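Local atomic coordinates of putative Phosphate (Eubacterium rectale, PDB entry 3DAO), a protein that is probably a phosphatase of the haloacid dehalogenase-like hydrolase family, removing phosphate groups from a substrate that has not been established. Residues P183-A188 against A193-A198. Residues are numbered along the deposited sequence; the frame is centred on the assembly and turned at random. Where two conformers were deposited one is given.
Sequences PVFIPA and AHLAAA
Helix 185-189 packs through Phe185 and Ile186 on Leu195 of strand 193-198, the outermost strand at one end of the six-stranded sheet in this haloacid dehalogenase-like hydrolase. That sheet is separate from the eight-stranded one that carries the family's DxDxT-type pattern, so the contact belongs to what is probably the cap domain. The CA-CB bond of Leu195 points toward the helix, and the side chain meets it with a single methyl, CD2, which sits over the backbone of the first turn, 3.7 Å from Ile186 CA and 3.8 Å from Ile186 O. Two side chains also meet that methyl. In the conformer given, Ile186 brings CG1 to 4.1 Å from Leu195 CD2. Phe185 holds its ring anti to the backbone N (chi1 -174°), so that CE1 comes within 4.1 Å of Leu195 CD2, the methyl approaching the ring at a slant. The Phe185 side chain also touches Cys205, Phe169 and Val171 on the sheet and Met113 and Val114 of helix 104-117, while Ile186 leans on Cys181 of helix 177-181. The meeting side chains are all hydrocarbon, so this small contact is made by dispersion and exclusion of water, without polar directionality.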
loop_
_atom_site.group_PDB
_atom_site.type_symbol
_atom_site.label_atom_id
_atom_site.label_comp_id
_atom_site.label_asym_id
_atom_site.label_seq_id
_atom_site.Cartn_x
_atom_site.Cartn_y
_atom_site.Cartn_z
ATOM N N PRO A 183 3.692 -8.293 -24.484
ATOM C CA PRO A 183 4.479 -9.186 -25.356
ATOM C C PRO A 183 5.838 -9.584 -24.831
ATOM O O PRO A 183 6.281 -10.710 -25.083
ATOM C CB PRO A 183 4.652 -8.357 -26.616
ATOM C CG PRO A 183 3.486 -7.466 -26.623
ATOM C CD PRO A 183 3.202 -7.119 -25.214
ATOM N N VAL A 184 6.497 -8.670 -24.124
ATOM C CA VAL A 184 7.858 -8.924 -23.578
ATOM C C VAL A 184 8.074 -8.531 -22.106
ATOM O O VAL A 184 8.596 -9.292 -21.307
ATOM C CB VAL A 184 8.935 -8.199 -24.408
ATOM C CG1 VAL A 184 10.330 -8.379 -23.800
ATOM C CG2 VAL A 184 8.914 -8.655 -25.904
ATOM N N PHE A 185 7.688 -7.314 -21.746
ATOM C CA PHE A 185 7.978 -6.821 -20.395
ATOM C C PHE A 185 7.433 -7.680 -19.251
ATOM O O PHE A 185 8.184 -8.074 -18.344
ATOM C CB PHE A 185 7.473 -5.379 -20.205
ATOM C CG PHE A 185 7.864 -4.774 -18.896
ATOM C CD1 PHE A 185 7.055 -4.933 -17.779
ATOM C CD2 PHE A 185 9.003 -4.030 -18.766
ATOM C CE1 PHE A 185 7.399 -4.380 -16.562
ATOM C CE2 PHE A 185 9.350 -3.488 -17.537
ATOM C CZ PHE A 185 8.545 -3.667 -16.440
ATOM N N ILE A 186 6.148 -7.988 -19.336
ATOM C CA ILE A 186 5.492 -8.783 -18.298
ATOM C C ILE A 186 6.130 -10.189 -18.209
ATOM O O ILE A 186 6.559 -10.607 -17.122
ATOM C CB ILE A 186 3.950 -8.785 -18.462
ATOM C CG1 ILE A 186 3.424 -7.359 -18.204
ATOM C CG2 ILE A 186 3.297 -9.788 -17.513
ATOM C CD1 ILE A 186 1.917 -7.150 -18.402
ATOM N N PRO A 187 6.238 -10.909 -19.332
ATOM C CA PRO A 187 6.878 -12.220 -19.104
ATOM C C PRO A 187 8.357 -12.170 -18.742
ATOM O O PRO A 187 8.878 -13.095 -18.120
ATOM C CB PRO A 187 6.653 -12.959 -20.414
ATOM C CG PRO A 187 6.360 -11.908 -21.448
ATOM C CD PRO A 187 5.630 -10.823 -20.674
ATOM N N ALA A 188 9.035 -11.096 -19.118
ATOM C CA ALA A 188 10.434 -10.972 -18.807
ATOM C C ALA A 188 10.690 -10.707 -17.335
ATOM O O ALA A 188 11.778 -10.970 -16.862
ATOM C CB ALA A 188 11.121 -9.895 -19.672
ATOM N N ALA A 193 9.914 -10.461 -10.157
ATOM C CA ALA A 193 9.311 -9.345 -9.453
ATOM C C ALA A 193 7.795 -9.506 -9.370
ATOM O O ALA A 193 7.196 -10.341 -10.041
ATOM C CB ALA A 193 9.671 -8.008 -10.156
ATOM N N HIS A 194 7.176 -8.679 -8.532
ATOM C CA HIS A 194 5.734 -8.689 -8.432
ATOM C C HIS A 194 5.158 -7.585 -9.323
ATOM O O HIS A 194 5.382 -6.389 -9.063
ATOM C CB HIS A 194 5.290 -8.505 -6.984
ATOM C CG HIS A 194 3.815 -8.320 -6.858
ATOM N ND1 HIS A 194 2.916 -9.303 -7.188
ATOM C CD2 HIS A 194 3.082 -7.250 -6.475
ATOM C CE1 HIS A 194 1.684 -8.849 -7.014
ATOM N NE2 HIS A 194 1.757 -7.604 -6.588
ATOM N N LEU A 195 4.447 -8.016 -10.367
ATOM C CA LEU A 195 3.866 -7.112 -11.391
ATOM C C LEU A 195 2.363 -7.055 -11.371
ATOM O O LEU A 195 1.711 -8.073 -11.311
ATOM C CB LEU A 195 4.278 -7.536 -12.817
ATOM C CG LEU A 195 5.580 -7.030 -13.419
ATOM C CD1 LEU A 195 6.772 -7.208 -12.534
ATOM C CD2 LEU A 195 5.790 -7.665 -14.811
ATOM N N ALA A 196 1.804 -5.851 -11.428
ATOM C CA ALA A 196 0.350 -5.733 -11.478
ATOM C C ALA A 196 -0.095 -4.544 -12.312
ATOM O O ALA A 196 0.364 -3.453 -12.080
ATOM C CB ALA A 196 -0.237 -5.575 -10.098
ATOM N N ALA A 197 -0.999 -4.775 -13.254
ATOM C CA ALA A 197 -1.534 -3.657 -14.046
ATOM C C ALA A 197 -2.503 -2.901 -13.172
ATOM O O ALA A 197 -3.119 -3.484 -12.259
ATOM C CB ALA A 197 -2.262 -4.172 -15.319
ATOM N N ALA A 198 -2.615 -1.596 -13.451
ATOM C CA ALA A 198 -3.621 -0.744 -12.849
ATOM C C ALA A 198 -4.297 0.021 -14.001
ATOM O O ALA A 198 -3.699 0.942 -14.597
ATOM C CB ALA A 198 -3.010 0.213 -11.870
#